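Local structure of arabinogalactan endo-1,4-beta-galactosidase (Ignisphaera aggregans, 7OSK) at residues S148-K151 with A152-N155; L156-P159 with E160-A164; G268-D271 with D272-L276; F330-D333 with L334-L338. The protein probably hydrolyses internal beta-1,4-galactosidic linkages in galactan and arabinogalactan, with the chain described here carrying its glycoside hydrolase family 53 catalytic domain. All coordinates share one frame; numbering follows the deposited sequence.

Interaction 1 of 4, residues S148-K151 with A152-N155; sequences SKPK and AWAN
Pro150 lies over one face of the Trp153 indole, the two side chains crossing at a slant. CG of Pro150 stands 4.0 Å from the centroid of the six-membered ring of Trp153, 25° off the ring normal and displaced toward the rim, a CH-pi contact. CD of the proline comes within 3.6 Å of Trp153 CE3, while CB of Pro150 faces CG of the indole. The first torsion of Trp153 turns CG to the far side from its carbonyl carbon and beside its N (chi1 -62°), which carries the ring back against the proline.

The backbone between them makes a type I beta turn with Lys151 and Ala152 at its corners, closed by the hydrogen bond from Trp153 N to Pro150 O at 2.9 Å. The turn belongs to the long loop that leads from barrel strand 130-135 to helix 158-178 of the TIM barrel. Leu161, Ala164 and Val165 of that helix also pack on Trp153.

Lys149 reaches alongside the turn, its chain extended at first and then bent at chi3 (-68°), so that NZ donates to Ala154 O at 3.0 Å. The ammonium stands well above the carbonyl plane rather than on a lone pair, and CE touches the same oxygen at 3.5 Å. The side chain of Lys151 leads away from the turn, and bends at chi3 and chi4 curl its ammonium back into salt bridges with Asp98 and Asp139.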
loop_
_atom_site.group_PDB
_atom_site.type_symbol
_atom_site.label_atom_id
_atom_site.label_comp_id
_atom_site.label_asym_id
_atom_site.label_seq_id
_atom_site.Cartn_x
_atom_site.Cartn_y
_atom_site.Cartn_z
ATOM N N SER A 148 12.824 4.269 10.715
ATOM C CA SER A 148 14.202 4.738 10.647
ATOM C C SER A 148 14.343 5.959 9.747
ATOM O O SER A 148 13.905 5.947 8.595
ATOM C CB SER A 148 15.123 3.626 10.141
ATOM O OG SER A 148 15.146 2.533 11.041
ATOM N N LYS A 149 14.952 7.016 10.278
ATOM C CA LYS A 149 15.332 8.152 9.450
ATOM C C LYS A 149 16.354 7.669 8.432
ATOM O O LYS A 149 17.233 6.881 8.779
ATOM C CB LYS A 149 15.912 9.291 10.294
ATOM C CG LYS A 149 14.931 9.890 11.287
ATOM C CD LYS A 149 15.490 11.135 11.967
ATOM C CE LYS A 149 16.654 10.817 12.891
ATOM N NZ LYS A 149 17.132 12.031 13.611
ATOM N N PRO A 150 16.241 8.123 7.172
ATOM C CA PRO A 150 17.236 7.728 6.168
ATOM C C PRO A 150 18.666 8.002 6.635
ATOM O O PRO A 150 18.870 8.871 7.484
ATOM C CB PRO A 150 16.867 8.588 4.955
ATOM C CG PRO A 150 15.405 8.836 5.110
ATOM C CD PRO A 150 15.160 8.937 6.587
ATOM N N LYS A 151 19.629 7.257 6.098
ATOM C CA LYS A 151 21.017 7.327 6.551
ATOM C C LYS A 151 21.577 8.745 6.553
ATOM O O LYS A 151 22.362 9.105 7.431
ATOM C CB LYS A 151 21.902 6.439 5.676
ATOM C CG LYS A 151 21.689 4.948 5.891
ATOM C CD LYS A 151 22.515 4.120 4.921
ATOM C CE LYS A 151 21.778 3.846 3.620
ATOM N NZ LYS A 151 21.550 5.050 2.775
ATOM N N ALA A 152 21.167 9.548 5.575
ATOM C CA ALA A 152 21.696 10.899 5.424
ATOM C C ALA A 152 20.933 11.911 6.275
ATOM O O ALA A 152 21.366 13.053 6.425
ATOM C CB ALA A 152 21.660 11.311 3.965
ATOM N N TRP A 153 19.799 11.488 6.828
ATOM C CA TRP A 153 18.972 12.353 7.672
ATOM C C TRP A 153 19.181 12.054 9.156
ATOM O O TRP A 153 18.658 12.758 10.019
ATOM C CB TRP A 153 17.490 12.182 7.323
ATOM C CG TRP A 153 17.128 12.566 5.917
ATOM C CD1 TRP A 153 17.981 12.929 4.917
ATOM C CD2 TRP A 153 15.808 12.625 5.356
ATOM N NE1 TRP A 153 17.278 13.208 3.771
ATOM C CE2 TRP A 153 15.942 13.030 4.013
ATOM C CE3 TRP A 153 14.527 12.375 5.858
ATOM C CZ2 TRP A 153 14.847 13.191 3.167
ATOM C CZ3 TRP A 153 13.441 12.534 5.016
ATOM C CH2 TRP A 153 13.609 12.939 3.686
ATOM N N ALA A 154 19.956 11.011 9.440
ATOM C CA ALA A 154 20.096 10.473 10.790
ATOM C C ALA A 154 20.565 11.498 11.821
ATOM O O ALA A 154 20.045 11.538 12.939
ATOM C CB ALA A 154 21.052 9.294 10.771
ATOM N N ASN A 155 21.545 12.318 11.450
ATOM C CA ASN A 155 22.167 13.248 12.390
ATOM C C ASN A 155 21.881 14.708 12.060
ATOM O O ASN A 155 22.545 15.611 12.572
ATOM C CB ASN A 155 23.679 13.011 12.438
ATOM C CG ASN A 155 24.036 11.684 13.077
ATOM O OD1 ASN A 155 24.024 11.552 14.303
ATOM N ND2 ASN A 155 24.357 10.692 12.252
#

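Interaction 2 of 4, residues L156-P159 with E160-A164; sequences LSYP and ELVEA
The N-terminal turn of helix 158-178 starts from Ser157, the N-cap residue, whose carbonyl O accepts Leu161 N at 2.8 Å. The next two bonds of the helix follow at once, Val162 N to Tyr158 O and Glu163 N to Pro159 O. Pro159 sits in the first turn, where its missing N-H costs the helix no bond.

One turn apart, Tyr158 and Val162 pair through their side chains. CG2 of Val162 lies over one face of the phenol in a CH-pi contact, 3.9 Å from the centroid of the Tyr158 ring and 21° off its normal, shifted toward the hydroxyl end, with CZ of Tyr158 its nearest ring atom. CG of Tyr158 is anti to the backbone N (chi1 174°), which swings the ring out toward helix 206-223, where OH bonds to Gln208 O. With an alanine here, Val162 CG2 would probably lose the ring face it rests on and Gln208 O its hydroxyl partner.

On another side of the helix, Glu160 reaches back past the cap. Its CG meets Ser157 OG at 3.2 Å, and its OE1 comes to 3.5 Å from CD2 of Leu156, the leucine and glutamate side chains crossing at about a right angle. The other branch of Leu156, CD1, packs on CB of Ala164 at 4.1 Å. A serine N-cap followed by a first-turn proline is typical of an alpha-helix start.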
loop_
_atom_site.group_PDB
_atom_site.type_symbol
_atom_site.label_atom_id
_atom_site.label_comp_id
_atom_site.label_asym_id
_atom_site.label_seq_id
_atom_site.Cartn_x
_atom_site.Cartn_y
_atom_site.Cartn_z
ATOM N N LEU A 156 20.891 14.939 11.207
ATOM C CA LEU A 156 20.425 16.294 10.943
ATOM C C LEU A 156 19.581 16.774 12.117
ATOM O O LEU A 156 18.734 16.034 12.622
ATOM C CB LEU A 156 19.610 16.356 9.649
ATOM C CG LEU A 156 20.325 15.962 8.355
ATOM C CD1 LEU A 156 19.393 16.149 7.168
ATOM C CD2 LEU A 156 21.607 16.762 8.160
ATOM N N SER A 157 19.821 18.006 12.555
ATOM C CA SER A 157 19.003 18.607 13.603
ATOM C C SER A 157 17.579 18.757 13.089
ATOM O O SER A 157 17.339 18.674 11.884
ATOM C CB SER A 157 19.566 19.964 14.028
ATOM O OG SER A 157 19.505 20.890 12.957
ATOM N N TYR A 158 16.633 18.978 13.995
ATOM C CA TYR A 158 15.230 19.030 13.605
ATOM C C TYR A 158 14.959 20.085 12.527
ATOM O O TYR A 158 14.268 19.796 11.553
ATOM C CB TYR A 158 14.336 19.287 14.817
ATOM C CG TYR A 158 12.895 19.482 14.423
ATOM C CD1 TYR A 158 12.135 18.413 13.978
ATOM C CD2 TYR A 158 12.298 20.735 14.475
ATOM C CE1 TYR A 158 10.824 18.580 13.601
ATOM C CE2 TYR A 158 10.984 20.910 14.101
ATOM C CZ TYR A 158 10.252 19.827 13.667
ATOM O OH TYR A 158 8.943 19.988 13.290
ATOM N N PRO A 159 15.500 21.306 12.687
ATOM C CA PRO A 159 15.269 22.307 11.638
ATOM C C PRO A 159 15.812 21.872 10.278
ATOM O O PRO A 159 15.152 22.079 9.258
ATOM C CB PRO A 159 16.021 23.539 12.154
ATOM C CG PRO A 159 16.098 23.350 13.620
ATOM C CD PRO A 159 16.249 21.875 13.820
ATOM N N GLU A 160 16.999 21.275 10.271
ATOM C CA GLU A 160 17.601 20.789 9.037
ATOM C C GLU A 160 16.775 19.645 8.457
ATOM O O GLU A 160 16.709 19.467 7.242
ATOM C CB GLU A 160 19.041 20.333 9.285
ATOM C CG GLU A 160 19.961 21.432 9.804
ATOM C CD GLU A 160 21.343 20.918 10.173
ATOM O OE1 GLU A 160 21.625 19.727 9.925
ATOM O OE2 GLU A 160 22.151 21.703 10.711
ATOM N N LEU A 161 16.140 18.876 9.335
ATOM C CA LEU A 161 15.323 17.746 8.911
ATOM C C LEU A 161 14.056 18.224 8.210
ATOM O O LEU A 161 13.621 17.626 7.226
ATOM C CB LEU A 161 14.967 16.863 10.111
ATOM C CG LEU A 161 14.196 15.573 9.822
ATOM C CD1 LEU A 161 14.971 14.662 8.877
ATOM C CD2 LEU A 161 13.880 14.848 11.123
ATOM N N VAL A 162 13.465 19.301 8.722
ATOM C CA VAL A 162 12.293 19.899 8.090
ATOM C C VAL A 162 12.649 20.353 6.681
ATOM O O VAL A 162 11.865 20.189 5.745
ATOM C CB VAL A 162 11.751 21.104 8.896
ATOM C CG1 VAL A 162 10.586 21.761 8.168
ATOM C CG2 VAL A 162 11.322 20.669 10.287
ATOM N N GLU A 163 13.838 20.931 6.540
ATOM C CA GLU A 163 14.324 21.376 5.243
ATOM C C GLU A 163 14.586 20.178 4.333
ATOM O O GLU A 163 14.541 20.296 3.109
ATOM C CB GLU A 163 15.600 22.209 5.405
ATOM C CG GLU A 163 15.929 23.084 4.203
ATOM C CD GLU A 163 14.986 24.269 4.068
ATOM O OE1 GLU A 163 15.086 25.203 4.892
ATOM O OE2 GLU A 163 14.148 24.267 3.141
ATOM N N ALA A 164 14.855 19.025 4.941
ATOM C CA ALA A 164 15.174 17.815 4.189
ATOM C C ALA A 164 13.923 17.157 3.618
ATOM O O ALA A 164 13.887 16.806 2.438
ATOM C CB ALA A 164 15.932 16.831 5.066
#

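Interaction 3 of 4, residues G268-D271 with D272-L276; sequences GTMD and DFRNL
Asp272 folds its side chain back over Thr269, three residues earlier, at the start of helix 270-283. Its CB rests 3.4 Å from Thr269 O. CG, turned away from the carbonyl carbon and beside the backbone N (chi1 -63°), comes close to Thr269 OG1. Of the two tips, OD1 stays farther from that hydroxyl, whereas OD2 takes Thr269 N at 2.8 Å in a nearly straight bond (166°), met on the anti side and 34° out of the carboxylate plane. The same OD2 also receives a weak bond from Thr269 OG1 at 3.0 Å, and it lies 3.5 Å from CA of Gly268.

Thr269 answers from the N-cap position: its OG1 accepts Asp272 N at 3.2 Å, completing a capping box at the mouth of the helix. The negative carboxylate would probably be favoured by the positive end of the helix dipole. An alanine in place of Asp272 would probably leave Thr269 N without its acceptor and the threonine hydroxyl freer to turn. Gly268, with positive phi, ends helix 264-267 just ahead of the cap, at backbone angles that call for glycine.

Beyond the box, Arg274 N bonds to Met270 O, and Asn275 N to Asp271 O. Arg274 stretches out from CG to NE and brings NH1 to 4.1 Å from CG of Met270, which lies at the guanidinium edge near its plane. NE and NH2 of this arginine form salt bridges with Glu341 and Glu340.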
loop_
_atom_site.group_PDB
_atom_site.type_symbol
_atom_site.label_atom_id
_atom_site.label_comp_id
_atom_site.label_asym_id
_atom_site.label_seq_id
_atom_site.Cartn_x
_atom_site.Cartn_y
_atom_site.Cartn_z
ATOM N N GLY A 268 -8.354 -7.638 13.061
ATOM C CA GLY A 268 -9.678 -7.972 13.558
ATOM C C GLY A 268 -10.619 -8.579 12.535
ATOM O O GLY A 268 -10.221 -8.934 11.425
ATOM N N THR A 269 -11.884 -8.694 12.926
ATOM C CA THR A 269 -12.910 -9.290 12.083
ATOM C C THR A 269 -13.456 -8.280 11.084
ATOM O O THR A 269 -13.112 -7.098 11.129
ATOM C CB THR A 269 -14.079 -9.835 12.925
ATOM O OG1 THR A 269 -14.721 -8.754 13.616
ATOM C CG2 THR A 269 -13.580 -10.861 13.932
ATOM N N MET A 270 -14.310 -8.755 10.184
ATOM C CA MET A 270 -14.944 -7.891 9.199
ATOM C C MET A 270 -15.839 -6.868 9.894
ATOM O O MET A 270 -15.989 -5.740 9.425
ATOM C CB MET A 270 -15.761 -8.719 8.206
ATOM C CG MET A 270 -16.169 -7.961 6.951
ATOM S SD MET A 270 -14.760 -7.426 5.959
ATOM C CE MET A 270 -13.992 -8.998 5.565
ATOM N N ASP A 271 -16.428 -7.276 11.016
ATOM C CA ASP A 271 -17.273 -6.387 11.806
ATOM C C ASP A 271 -16.446 -5.294 12.473
ATOM O O ASP A 271 -16.892 -4.153 12.586
ATOM C CB ASP A 271 -18.044 -7.178 12.864
ATOM C CG ASP A 271 -19.444 -7.546 12.413
ATOM O OD1 ASP A 271 -20.170 -6.654 11.928
ATOM O OD2 ASP A 271 -19.817 -8.730 12.544
ATOM N N ASP A 272 -15.244 -5.647 12.919
ATOM C CA ASP A 272 -14.335 -4.671 13.509
ATOM C C ASP A 272 -13.957 -3.615 12.473
ATOM O O ASP A 272 -13.729 -2.452 12.810
ATOM C CB ASP A 272 -13.078 -5.355 14.051
ATOM C CG ASP A 272 -13.381 -6.330 15.174
ATOM O OD1 ASP A 272 -14.328 -6.077 15.947
ATOM O OD2 ASP A 272 -12.670 -7.350 15.285
ATOM N N PHE A 273 -13.893 -4.029 11.211
ATOM C CA PHE A 273 -13.607 -3.106 10.121
ATOM C C PHE A 273 -14.814 -2.212 9.851
ATOM O O PHE A 273 -14.665 -1.021 9.590
ATOM C CB PHE A 273 -13.215 -3.870 8.854
ATOM C CG PHE A 273 -12.945 -2.983 7.669
ATOM C CD1 PHE A 273 -11.760 -2.270 7.574
ATOM C CD2 PHE A 273 -13.875 -2.861 6.649
ATOM C CE1 PHE A 273 -11.509 -1.454 6.488
ATOM C CE2 PHE A 273 -13.629 -2.046 5.559
ATOM C CZ PHE A 273 -12.446 -1.342 5.479
ATOM N N ARG A 274 -16.008 -2.793 9.923
ATOM C CA ARG A 274 -17.244 -2.045 9.714
ATOM C C ARG A 274 -17.406 -0.929 10.738
ATOM O O ARG A 274 -17.832 0.176 10.404
ATOM C CB ARG A 274 -18.454 -2.976 9.785
ATOM C CG ARG A 274 -18.943 -3.469 8.437
ATOM C CD ARG A 274 -20.234 -4.259 8.573
ATOM N NE ARG A 274 -20.966 -4.326 7.311
ATOM C CZ ARG A 274 -20.757 -5.233 6.362
ATOM N NH1 ARG A 274 -19.830 -6.172 6.515
ATOM N NH2 ARG A 274 -21.479 -5.201 5.252
ATOM N N ASN A 275 -17.069 -1.226 11.987
ATOM C CA ASN A 275 -17.216 -0.259 13.066
ATOM C C ASN A 275 -16.289 0.934 12.878
ATOM O O ASN A 275 -16.648 2.063 13.212
ATOM C CB ASN A 275 -16.943 -0.920 14.418
ATOM C CG ASN A 275 -17.895 -2.064 14.709
ATOM O OD1 ASN A 275 -19.076 -2.012 14.360
ATOM N ND2 ASN A 275 -17.383 -3.106 15.352
ATOM N N LEU A 276 -15.099 0.683 12.344
ATOM C CA LEU A 276 -14.145 1.755 12.093
ATOM C C LEU A 276 -14.654 2.692 11.007
ATOM O O LEU A 276 -14.603 3.912 11.155
ATOM C CB LEU A 276 -12.781 1.193 11.686
ATOM C CG LEU A 276 -11.727 2.261 11.368
ATOM C CD1 LEU A 276 -11.384 3.069 12.616
ATOM C CD2 LEU A 276 -10.485 1.641 10.769
#

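Interaction 4 of 4, residues F330-D333 with L334-L338; sequences FIRD and LIAAL
Arg332 is salt-bridged to its neighbour Asp333 and also spans one helical turn to Ala336. NE of Arg332 meets OD1 of Asp333 at 2.5 Å, nearly along the C-O axis of that oxygen and 18° out of the guanidinium plane, and NH2 of the arginine adds a weak bond to the same OD1 at 2.8 Å. OD2 of Asp333 accepts from neither of these nitrogens and is hydrogen-bonded to Tyr320 OH, so both carboxylate oxygens are held. Bends at chi2 and chi3 curl the arginine back along the helix, until one face of its guanidinium covers CB of Ala336, with NH2 of Arg332 nearest at 3.3 Å.

Beneath these side chains run the regular backbone bonds of an alpha-helix: Ala336 N to Arg332 O, Ala337 N to Asp333 O at 2.7 Å, Ile335 N to Ile331 O and Leu334 N to Phe330 O.

On the apolar side the side chains of the two segments touch lightly. Phe330 and Leu334 lie side by side and point the same way, each with CG anti to its backbone N (chi1 159° for Phe330), and CZ of Phe330 comes to 4.1 Å from CD2 of Leu334. Ile331 CG2 and Ile335 CD1 approach to 4.3 Å.

Helix 324-342 sits on the outside of the TIM barrel. Phe330 and Leu334 press on Thr293 of strand 287-293, Ile331 and Ile335 on Tyr351 and Ile349 of strand 346-352, and Leu338 on both strands, while Phe330, Leu334 and Ala337 also meet helix 270-283.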
loop_
_atom_site.group_PDB
_atom_site.type_symbol
_atom_site.label_atom_id
_atom_site.label_comp_id
_atom_site.label_asym_id
_atom_site.label_seq_id
_atom_site.Cartn_x
_atom_site.Cartn_y
_atom_site.Cartn_z
ATOM N N PHE A 330 -13.071 -12.848 0.629
ATOM C CA PHE A 330 -12.643 -11.802 1.547
ATOM C C PHE A 330 -12.563 -10.440 0.861
ATOM O O PHE A 330 -13.032 -9.440 1.408
ATOM C CB PHE A 330 -11.287 -12.150 2.161
ATOM C CG PHE A 330 -10.546 -10.960 2.695
ATOM C CD1 PHE A 330 -11.047 -10.240 3.767
ATOM C CD2 PHE A 330 -9.353 -10.555 2.123
ATOM C CE1 PHE A 330 -10.372 -9.140 4.259
ATOM C CE2 PHE A 330 -8.671 -9.456 2.612
ATOM C CZ PHE A 330 -9.182 -8.748 3.682
ATOM N N ILE A 331 -11.975 -10.403 -0.331
ATOM C CA ILE A 331 -11.790 -9.148 -1.055
ATOM C C ILE A 331 -13.130 -8.526 -1.437
ATOM O O ILE A 331 -13.349 -7.332 -1.224
ATOM C CB ILE A 331 -10.939 -9.345 -2.328
ATOM C CG1 ILE A 331 -9.512 -9.746 -1.949
ATOM C CG2 ILE A 331 -10.916 -8.064 -3.171
ATOM C CD1 ILE A 331 -8.626 -10.100 -3.134
ATOM N N ARG A 332 -14.018 -9.330 -2.012
ATOM C CA ARG A 332 -15.345 -8.854 -2.389
ATOM C C ARG A 332 -16.084 -8.301 -1.174
ATOM O O ARG A 332 -16.752 -7.269 -1.262
ATOM C CB ARG A 332 -16.162 -9.977 -3.032
ATOM C CG ARG A 332 -17.560 -9.561 -3.494
ATOM C CD ARG A 332 -18.645 -10.415 -2.843
ATOM N NE ARG A 332 -18.995 -9.956 -1.497
ATOM C CZ ARG A 332 -20.113 -9.306 -1.179
ATOM N NH1 ARG A 332 -21.028 -9.020 -2.099
ATOM N NH2 ARG A 332 -20.325 -8.939 0.077
ATOM N N ASP A 333 -15.957 -8.988 -0.042
ATOM C CA ASP A 333 -16.658 -8.596 1.175
ATOM C C ASP A 333 -16.055 -7.335 1.793
ATOM O O ASP A 333 -16.756 -6.564 2.450
ATOM C CB ASP A 333 -16.641 -9.742 2.191
ATOM C CG ASP A 333 -17.513 -10.911 1.765
ATOM O OD1 ASP A 333 -18.315 -10.748 0.823
ATOM O OD2 ASP A 333 -17.400 -11.993 2.377
ATOM N N LEU A 334 -14.760 -7.124 1.576
ATOM C CA LEU A 334 -14.098 -5.916 2.055
ATOM C C LEU A 334 -14.552 -4.711 1.236
ATOM O O LEU A 334 -14.824 -3.643 1.787
ATOM C CB LEU A 334 -12.577 -6.065 1.986
ATOM C CG LEU A 334 -11.765 -4.945 2.645
ATOM C CD1 LEU A 334 -11.964 -4.945 4.154
ATOM C CD2 LEU A 334 -10.289 -5.078 2.303
ATOM N N ILE A 335 -14.630 -4.890 -0.080
ATOM C CA ILE A 335 -15.143 -3.851 -0.969
ATOM C C ILE A 335 -16.588 -3.532 -0.605
ATOM O O ILE A 335 -16.990 -2.368 -0.565
ATOM C CB ILE A 335 -15.057 -4.278 -2.456
ATOM C CG1 ILE A 335 -13.588 -4.385 -2.884
ATOM C CG2 ILE A 335 -15.812 -3.288 -3.352
ATOM C CD1 ILE A 335 -13.370 -4.795 -4.338
ATOM N N ALA A 336 -17.365 -4.576 -0.337
ATOM C CA ALA A 336 -18.762 -4.410 0.036
ATOM C C ALA A 336 -18.879 -3.703 1.382
ATOM O O ALA A 336 -19.624 -2.735 1.520
ATOM C CB ALA A 336 -19.460 -5.759 0.082
ATOM N N ALA A 337 -18.138 -4.195 2.369
ATOM C CA ALA A 337 -18.164 -3.620 3.709
ATOM C C ALA A 337 -17.767 -2.149 3.685
ATOM O O ALA A 337 -18.376 -1.324 4.360
ATOM C CB ALA A 337 -17.245 -4.397 4.634
ATOM N N LEU A 338 -16.743 -1.824 2.904
ATOM C CA LEU A 338 -16.255 -0.455 2.829
ATOM C C LEU A 338 -17.288 0.479 2.208
ATOM O O LEU A 338 -17.508 1.585 2.703
ATOM C CB LEU A 338 -14.952 -0.395 2.029
ATOM C CG LEU A 338 -14.378 1.008 1.804
ATOM C CD1 LEU A 338 -14.177 1.741 3.124
ATOM C CD2 LEU A 338 -13.071 0.931 1.032
#

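In the fold
The four contacts form two pairs in the outer helix-and-loop layer of one TIM barrel. Interactions 1 and 2 adjoin, their centres 10 Å apart: the loop of interaction 1 runs into the helix start of interaction 2. Interactions 3 and 4 lie on neighbouring helices, centres 11 Å apart, and meet through Phe273 on Leu334 and Met270 on Phe330. Interactions 2 and 4 stand on opposite sides of the chain's centre, about 42 Å between centres. Interactions 2 and 3 are surface helix starts, only the latter closed by a reciprocal capping box; interaction 1 is a partly buried turn, and interaction 4, mid-helix, is buried on its apolar side and carries a salt bridge where partly exposed.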